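Local coordinates for chemotaxis protein CheX (Desulfovibrio desulfuricans subsp. desulfuricans str. G20, PDB 3HM4), which probably dephosphorylates phosphorylated CheY, as other CheX phosphatases do, and so takes part in chemotaxis signalling, at residues T15-V20 with I140-N145; V46-G51 with E94-I99; A75-D80 with K89-E94. All coordinates share one frame; numbering follows the deposited sequence.

How the contacts relate
From the N terminus, helix 10-25 supplies the first half of contact 1, whose partner, strand 138-143, comes some 120 residues later, so that contact 1 closes nearly the whole chain into one long loop. Contact 2 lies within that loop and pins strand 47-53 to helix 84-109. Contact 3 lies within contact 2 in turn, joining the end of helix 66-77 to the same long helix after a short connection. No two of these loops cross. Contacts 1 and 2 pack two helices on one antiparallel sheet and touch where Thr17 meets Ile99; contacts 2 and 3 share Glu94 and touch where Val95 meets Met76.

Contact 1 (T15-V20 with I140-N145); sequences TATTNV and IPFKTN
The far end of the Phe142 ring, on strand 138-143, reaches Thr17 and Thr18 on helix 10-25, and the two threonines use different groups to receive it. The apolar share falls to Thr17. Its methyl CG2 approaches obliquely and lies 3.7 Å from Phe142 CZ and 4.1 Å from Phe142 CE1. The polar share falls to Thr18, whose OG1 sits at the edge of the ring and in its plane, 3.4 Å from Phe142 CE2. A ring edge carries weakly positive hydrogens and accepts an oxygen there more readily than a face would, although no hydrogen bond forms across the contact.

Both hydroxyls are satisfied within their own helix: Thr17 OG1 bonds to Phe13 O and Thr18 OG1 to Val14 O, one turn earlier. In Thr17, OG1 lies opposite the carbonyl carbon (chi1 -61°), turned back to that earlier turn, while CG2 is left to meet the ring. Threonine suits both places, because it can spend its hydroxyl on the helix backbone and still present a compact side to an aromatic neighbour. Phenylalanine suits the strand, since it is long enough to bridge an 8.9 Å gap between Thr18 CA and Phe142 CA.

Further packing places the ring in the core. Phe142 stacks with Phe149 and pairs with it through the backbone across strands 138-143 and 149-155, and Pro31 of strand 30-36 touches both Thr18 and Phe142. Thr17 also reaches Val151 and, on the neighbouring helix, Ile99. This is helix-on-sheet packing of an alpha+beta fold, with the N-terminal helix lying against an antiparallel sheet near strand 30-36, outermost in the sheet of this chain.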
loop_
_atom_site.group_PDB
_atom_site.type_symbol
_atom_site.label_atom_id
_atom_site.label_comp_id
_atom_site.label_asym_id
_atom_site.label_seq_id
_atom_site.Cartn_x
_atom_site.Cartn_y
_atom_site.Cartn_z
ATOM N N THR A 15 3.697 10.015 17.509
ATOM C CA THR A 15 2.933 9.762 18.733
ATOM C C THR A 15 1.909 8.647 18.545
ATOM O O THR A 15 1.786 7.780 19.400
ATOM C CB THR A 15 2.251 11.042 19.227
ATOM O OG1 THR A 15 3.254 12.007 19.558
ATOM C CG2 THR A 15 1.353 10.791 20.446
ATOM N N ALA A 16 1.184 8.671 17.431
ATOM C CA ALA A 16 0.215 7.611 17.175
ATOM C C ALA A 16 0.894 6.225 17.124
ATOM O O ALA A 16 0.401 5.244 17.661
ATOM C CB ALA A 16 -0.561 7.872 15.873
ATOM N N THR A 17 2.014 6.168 16.403
ATOM C CA THR A 17 2.778 4.915 16.259
ATOM C C THR A 17 3.276 4.400 17.621
ATOM O O THR A 17 3.096 3.228 17.951
ATOM C CB THR A 17 3.921 5.078 15.268
ATOM O OG1 THR A 17 3.360 5.418 14.001
ATOM C CG2 THR A 17 4.687 3.777 15.110
ATOM N N THR A 18 3.865 5.315 18.382
ATOM C CA THR A 18 4.359 4.948 19.703
ATOM C C THR A 18 3.232 4.443 20.585
ATOM O O THR A 18 3.347 3.352 21.208
ATOM C CB THR A 18 5.097 6.150 20.363
ATOM O OG1 THR A 18 6.156 6.614 19.504
ATOM C CG2 THR A 18 5.616 5.792 21.782
ATOM N N ASN A 19 2.123 5.186 20.608
ATOM C CA ASN A 19 1.002 4.795 21.470
ATOM C C ASN A 19 0.392 3.470 21.052
ATOM O O ASN A 19 0.126 2.631 21.898
ATOM C CB ASN A 19 -0.064 5.889 21.512
ATOM C CG ASN A 19 0.396 7.145 22.244
ATOM O OD1 ASN A 19 1.426 7.150 22.927
ATOM N ND2 ASN A 19 -0.359 8.225 22.083
ATOM N N VAL A 20 0.170 3.260 19.754
ATOM C CA VAL A 20 -0.433 2.016 19.297
ATOM C C VAL A 20 0.464 0.805 19.596
ATOM O O VAL A 20 -0.013 -0.201 20.121
ATOM C CB VAL A 20 -0.796 2.064 17.784
ATOM C CG1 VAL A 20 -1.255 0.728 17.305
ATOM C CG2 VAL A 20 -1.904 3.099 17.589
ATOM N N ILE A 140 10.756 7.694 10.188
ATOM C CA ILE A 140 11.074 7.747 11.603
ATOM C C ILE A 140 11.473 6.337 12.039
ATOM O O ILE A 140 10.620 5.444 12.047
ATOM C CB ILE A 140 9.950 8.279 12.479
ATOM C CG1 ILE A 140 9.363 9.597 11.894
ATOM C CG2 ILE A 140 10.535 8.487 13.922
ATOM C CD1 ILE A 140 8.165 9.415 11.018
ATOM N N PRO A 141 12.753 6.119 12.396
ATOM C CA PRO A 141 13.169 4.788 12.808
ATOM C C PRO A 141 12.811 4.572 14.282
ATOM O O PRO A 141 12.821 5.530 15.062
ATOM C CB PRO A 141 14.678 4.809 12.591
ATOM C CG PRO A 141 15.040 6.261 12.941
ATOM C CD PRO A 141 13.836 7.101 12.516
ATOM N N PHE A 142 12.573 3.298 14.652
ATOM C CA PHE A 142 12.233 2.948 16.021
ATOM C C PHE A 142 13.067 1.785 16.498
ATOM O O PHE A 142 13.311 0.821 15.757
ATOM C CB PHE A 142 10.764 2.481 16.144
ATOM C CG PHE A 142 9.747 3.594 16.164
ATOM C CD1 PHE A 142 9.427 4.292 14.998
ATOM C CD2 PHE A 142 9.064 3.892 17.330
ATOM C CE1 PHE A 142 8.466 5.300 15.012
ATOM C CE2 PHE A 142 8.072 4.852 17.363
ATOM C CZ PHE A 142 7.779 5.578 16.181
ATOM N N LYS A 143 13.420 1.856 17.783
ATOM C CA LYS A 143 13.906 0.703 18.539
ATOM C C LYS A 143 12.725 0.161 19.342
ATOM O O LYS A 143 11.788 0.884 19.670
ATOM C CB LYS A 143 14.981 1.106 19.537
ATOM C CG LYS A 143 16.260 1.566 18.921
ATOM C CD LYS A 143 17.363 1.793 19.990
ATOM C CE LYS A 143 17.053 2.836 21.003
ATOM N NZ LYS A 143 16.904 4.161 20.423
ATOM N N THR A 144 12.751 -1.140 19.615
ATOM C CA THR A 144 11.800 -1.777 20.503
ATOM C C THR A 144 12.548 -2.830 21.308
ATOM O O THR A 144 13.745 -3.081 21.100
ATOM C CB THR A 144 10.613 -2.463 19.748
ATOM O OG1 THR A 144 10.960 -3.770 19.259
ATOM C CG2 THR A 144 10.014 -1.598 18.625
ATOM N N ASN A 145 11.833 -3.513 22.185
ATOM C CA ASN A 145 12.451 -4.621 22.926
ATOM C C ASN A 145 12.774 -5.832 22.048
ATOM O O ASN A 145 13.527 -6.703 22.460
ATOM C CB ASN A 145 11.512 -5.116 24.033
ATOM C CG ASN A 145 11.233 -4.080 25.093
ATOM O OD1 ASN A 145 12.028 -3.164 25.315
ATOM N ND2 ASN A 145 10.100 -4.273 25.831
#

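Contact 2 (V46-G51 with E94-I99); sequences VSAVVG and EVTNMI
Thr96 meets Ala48 and Val50 with no aromatic ring, amide or carboxylate between them, so no flat group offers a face or an edge here; the contact is made of methyls and one hydroxyl. It is helix-on-sheet packing in the CheX fold: helix 94-99 lies over strand 47-51 with the two axes 8.7 Å apart and their directions 37° from parallel. Ala48 and Val50 alternate with Val49 along the strand, so both face the helix, while Val49 looks to the other side of the sheet, where it packs on Ser120 of the second subunit.

Alanine suits position 48 because the helix comes close there, with Ala48 CA and Thr96 CA 6.7 Å apart. The larger Val50 fills more space further along. The sequence from Glu94 to Asn97 fits the Glu-x-x-Asn signature of CheC- and CheX-type phosphatases, whose acid and amide act in relatives on phosphorylated CheY; Thr96 lies between these two in sequence but faces the sheet.

Thr96 divides its two branches between the strand residues. CG2, opposite its backbone N, packs 3.7 Å from Val50 CG1, while OG1, which bonds to Val92 O, presses tightly on Ala48 CB at 3.1 Å.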
loop_
_atom_site.group_PDB
_atom_site.type_symbol
_atom_site.label_atom_id
_atom_site.label_comp_id
_atom_site.label_asym_id
_atom_site.label_seq_id
_atom_site.Cartn_x
_atom_site.Cartn_y
_atom_site.Cartn_z
ATOM N N VAL A 46 7.995 -7.501 6.949
ATOM C CA VAL A 46 6.555 -7.309 6.987
ATOM C C VAL A 46 6.359 -5.801 6.894
ATOM O O VAL A 46 6.981 -5.064 7.676
ATOM C CB VAL A 46 5.877 -7.858 8.230
ATOM C CG1 VAL A 46 4.335 -7.514 8.225
ATOM C CG2 VAL A 46 6.113 -9.378 8.333
ATOM N N SER A 47 5.538 -5.344 5.946
ATOM C CA SER A 47 5.179 -3.947 5.878
ATOM C C SER A 47 3.669 -3.820 5.859
ATOM O O SER A 47 2.950 -4.761 5.521
ATOM C CB SER A 47 5.740 -3.260 4.641
ATOM O OG SER A 47 7.164 -3.278 4.605
ATOM N N ALA A 48 3.216 -2.615 6.168
ATOM C CA ALA A 48 1.811 -2.258 5.991
ATOM C C ALA A 48 1.759 -0.846 5.470
ATOM O O ALA A 48 2.656 -0.046 5.751
ATOM C CB ALA A 48 1.001 -2.419 7.246
ATOM N N VAL A 49 0.701 -0.533 4.739
ATOM C CA VAL A 49 0.560 0.775 4.140
ATOM C C VAL A 49 -0.897 1.150 4.088
ATOM O O VAL A 49 -1.746 0.285 3.845
ATOM C CB VAL A 49 1.244 0.848 2.749
ATOM C CG1 VAL A 49 0.655 -0.141 1.751
ATOM C CG2 VAL A 49 1.240 2.274 2.195
ATOM N N VAL A 50 -1.177 2.439 4.264
ATOM C CA VAL A 50 -2.548 2.944 4.267
ATOM C C VAL A 50 -2.584 4.350 3.722
ATOM O O VAL A 50 -1.846 5.207 4.173
ATOM C CB VAL A 50 -3.222 2.843 5.677
ATOM C CG1 VAL A 50 -2.505 3.687 6.790
ATOM C CG2 VAL A 50 -4.711 3.184 5.585
ATOM N N GLY A 51 -3.462 4.559 2.743
ATOM C CA GLY A 51 -3.578 5.875 2.135
ATOM C C GLY A 51 -4.433 6.825 2.960
ATOM O O GLY A 51 -5.338 6.403 3.695
ATOM N N GLU A 94 -4.538 -4.435 12.022
ATOM C CA GLU A 94 -5.202 -3.653 13.066
ATOM C C GLU A 94 -4.325 -2.536 13.589
ATOM O O GLU A 94 -4.789 -1.414 13.796
ATOM C CB GLU A 94 -5.692 -4.546 14.198
ATOM C CG GLU A 94 -6.426 -3.766 15.308
ATOM C CD GLU A 94 -7.684 -2.985 14.830
ATOM O OE1 GLU A 94 -8.335 -3.378 13.834
ATOM O OE2 GLU A 94 -8.060 -1.971 15.482
ATOM N N VAL A 95 -3.053 -2.840 13.836
ATOM C CA VAL A 95 -2.079 -1.812 14.236
ATOM C C VAL A 95 -2.122 -0.636 13.242
ATOM O O VAL A 95 -2.138 0.525 13.636
ATOM C CB VAL A 95 -0.632 -2.391 14.320
ATOM C CG1 VAL A 95 0.456 -1.283 14.334
ATOM C CG2 VAL A 95 -0.559 -3.314 15.557
ATOM N N THR A 96 -2.148 -0.971 11.950
ATOM C CA THR A 96 -2.120 0.074 10.918
ATOM C C THR A 96 -3.393 0.911 10.870
ATOM O O THR A 96 -3.331 2.139 10.741
ATOM C CB THR A 96 -1.763 -0.532 9.567
ATOM O OG1 THR A 96 -0.542 -1.290 9.679
ATOM C CG2 THR A 96 -1.612 0.514 8.478
ATOM N N ASN A 97 -4.540 0.234 11.025
ATOM C CA ASN A 97 -5.820 0.952 11.137
ATOM C C ASN A 97 -5.806 1.890 12.332
ATOM O O ASN A 97 -6.286 3.011 12.250
ATOM C CB ASN A 97 -7.008 -0.018 11.236
ATOM C CG ASN A 97 -7.636 -0.327 9.895
ATOM O OD1 ASN A 97 -7.827 0.586 9.083
ATOM N ND2 ASN A 97 -8.003 -1.568 9.670
HETATM N N MSE A 98 -5.248 1.439 13.457
HETATM C CA MSE A 98 -5.180 2.254 14.658
HETATM C C MSE A 98 -4.223 3.432 14.526
HETATM O O MSE A 98 -4.550 4.541 14.965
HETATM C CB MSE A 98 -4.821 1.421 15.885
HETATM C CG MSE A 98 -5.902 0.429 16.282
HETATM SE SE MSE A 98 -5.294 -0.721 17.707
HETATM C CE MSE A 98 -5.097 0.587 19.067
ATOM N N ILE A 99 -3.063 3.224 13.888
ATOM C CA ILE A 99 -2.140 4.318 13.646
ATOM C C ILE A 99 -2.825 5.365 12.730
ATOM O O ILE A 99 -2.777 6.551 13.017
ATOM C CB ILE A 99 -0.800 3.862 13.020
ATOM C CG1 ILE A 99 0.002 3.087 14.089
ATOM C CG2 ILE A 99 0.029 5.052 12.478
ATOM C CD1 ILE A 99 1.231 2.390 13.519
#

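Contact 3 (A75-D80 with K89-E94); sequences AMLGDD and KDAVGE
Met76 and Leu77, consecutive residues at the end of helix 66-77, both direct their side chains at Ala91 and meet its methyl from two sides. Met76 is a selenomethionine with two deposited conformers; in the one described, the chain runs out extended from the backbone, with chi2 at 177°, and then bends at its end (chi3 70°). The selenium thus comes to rest 3.9 Å from Ala91 CB, and the terminal methyl turns past it to lie 3.7 Å from Ala91 O. The same CE is 4.4 Å from Glu94 CB, one helical turn further on, so the methyl spans the surface between two residues of the same helix face. Leu77 adds a branch from the other side, with CD1 4.1 Å from Ala91 CB.

The roles fit the residue types. Alanine at 91 keeps the long helix smooth, letting Met76 CA come within 6.6 Å of Ala91 CA. Methionine, unbranched and flexible, can follow that shallow surface, and leucine closes its more exposed margin. Glu94 contributes its beta carbon while its carboxylate leads away, so that the side-chain groups meeting here are apolar, with the Ala91 carbonyl as the polar atom beside the Met76 methyl. Just beyond Leu77 the helix stops at Gly78, whose positive phi of 112° leaves no room for a side chain beside the preceding carbonyl, and the chain swings off into a loop.

The contact therefore joins two helices that are near neighbours in sequence, toward the periphery of the molecule. Met76 also packs on Val95 of helix 84-109 and on Met24 of helix 10-25, linking three helices, while Leu77 touches Asp87 nearer the start of the long helix. On a different side of that helix Val92 turns away from Met76 and packs on Ala48 of strand 47-53, and Lys89 NZ bonds to Asn40 O of the second subunit.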
loop_
_atom_site.group_PDB
_atom_site.type_symbol
_atom_site.label_atom_id
_atom_site.label_comp_id
_atom_site.label_asym_id
_atom_site.label_seq_id
_atom_site.Cartn_x
_atom_site.Cartn_y
_atom_site.Cartn_z
ATOM N N ALA A 75 2.632 -10.711 20.827
ATOM C CA ALA A 75 2.084 -9.852 21.885
ATOM C C ALA A 75 0.571 -9.664 21.752
ATOM O O ALA A 75 -0.152 -9.755 22.758
ATOM C CB ALA A 75 2.780 -8.515 21.933
HETATM N N MSE A 76 0.083 -9.530 20.522
HETATM C CA MSE A 76 -1.328 -9.264 20.274
HETATM C C MSE A 76 -2.230 -10.470 20.277
HETATM O O MSE A 76 -3.372 -10.365 20.732
HETATM C CB MSE A 76 -1.489 -8.521 18.960
HETATM C CG MSE A 76 -0.889 -7.162 19.097
HETATM SE SE MSE A 76 -0.965 -6.198 17.494
HETATM C CE MSE A 76 -2.925 -5.862 17.415
ATOM N N LEU A 77 -1.734 -11.594 19.772
ATOM C CA LEU A 77 -2.493 -12.811 19.642
ATOM C C LEU A 77 -1.960 -13.995 20.435
ATOM O O LEU A 77 -2.665 -15.008 20.506
ATOM C CB LEU A 77 -2.660 -13.132 18.160
ATOM C CG LEU A 77 -3.389 -12.058 17.329
ATOM C CD1 LEU A 77 -3.253 -12.270 15.820
ATOM C CD2 LEU A 77 -4.868 -12.052 17.734
ATOM N N GLY A 78 -0.820 -13.854 21.122
ATOM C CA GLY A 78 -0.255 -14.910 21.996
ATOM C C GLY A 78 1.050 -15.530 21.499
ATOM O O GLY A 78 1.277 -15.650 20.280
ATOM N N ASP A 79 1.890 -15.942 22.460
ATOM C CA ASP A 79 3.245 -16.517 22.198
ATOM C C ASP A 79 3.280 -17.683 21.211
ATOM O O ASP A 79 4.249 -17.852 20.450
ATOM C CB ASP A 79 3.937 -16.921 23.517
ATOM N N ASP A 80 2.212 -18.484 21.251
ATOM C CA ASP A 80 2.039 -19.626 20.366
ATOM C C ASP A 80 1.298 -19.088 19.141
ATOM O O ASP A 80 0.171 -18.640 19.250
ATOM C CB ASP A 80 1.268 -20.726 21.123
ATOM C CG ASP A 80 2.000 -21.183 22.403
ATOM O OD1 ASP A 80 3.209 -21.472 22.317
ATOM O OD2 ASP A 80 1.366 -21.248 23.484
ATOM N N LYS A 89 -1.364 -10.674 9.023
ATOM C CA LYS A 89 -2.347 -9.842 8.345
ATOM C C LYS A 89 -3.270 -9.178 9.363
ATOM O O LYS A 89 -3.464 -7.962 9.349
ATOM C CB LYS A 89 -3.161 -10.676 7.377
ATOM C CG LYS A 89 -4.287 -9.943 6.685
ATOM C CD LYS A 89 -5.074 -10.861 5.740
ATOM C CE LYS A 89 -6.174 -10.073 5.059
ATOM N NZ LYS A 89 -6.741 -10.822 3.914
ATOM N N ASP A 90 -3.841 -9.989 10.251
ATOM C CA ASP A 90 -4.799 -9.475 11.215
ATOM C C ASP A 90 -4.208 -8.496 12.238
ATOM O O ASP A 90 -4.750 -7.400 12.481
ATOM C CB ASP A 90 -5.542 -10.602 11.951
ATOM C CG ASP A 90 -6.496 -11.376 11.055
ATOM O OD1 ASP A 90 -6.946 -10.863 9.999
ATOM O OD2 ASP A 90 -6.791 -12.547 11.409
ATOM N N ALA A 91 -3.074 -8.876 12.823
ATOM C CA ALA A 91 -2.448 -8.074 13.893
ATOM C C ALA A 91 -1.843 -6.782 13.345
ATOM O O ALA A 91 -2.111 -5.682 13.837
ATOM C CB ALA A 91 -1.360 -8.888 14.629
ATOM N N VAL A 92 -1.040 -6.912 12.291
ATOM C CA VAL A 92 -0.404 -5.722 11.698
ATOM C C VAL A 92 -1.447 -4.854 11.021
ATOM O O VAL A 92 -1.342 -3.626 11.058
ATOM C CB VAL A 92 0.789 -6.097 10.784
ATOM C CG1 VAL A 92 1.337 -4.843 10.035
ATOM C CG2 VAL A 92 1.867 -6.799 11.622
ATOM N N GLY A 93 -2.454 -5.487 10.427
ATOM C CA GLY A 93 -3.540 -4.723 9.816
ATOM C C GLY A 93 -4.286 -3.868 10.841
ATOM O O GLY A 93 -4.590 -2.699 10.583
ATOM N N GLU A 94 -4.538 -4.435 12.022
ATOM C CA GLU A 94 -5.202 -3.653 13.066
ATOM C C GLU A 94 -4.325 -2.536 13.589
ATOM O O GLU A 94 -4.789 -1.414 13.796
ATOM C CB GLU A 94 -5.692 -4.546 14.198
ATOM C CG GLU A 94 -6.426 -3.766 15.308
ATOM C CD GLU A 94 -7.684 -2.985 14.830
ATOM O OE1 GLU A 94 -8.335 -3.378 13.834
ATOM O OE2 GLU A 94 -8.060 -1.971 15.482
#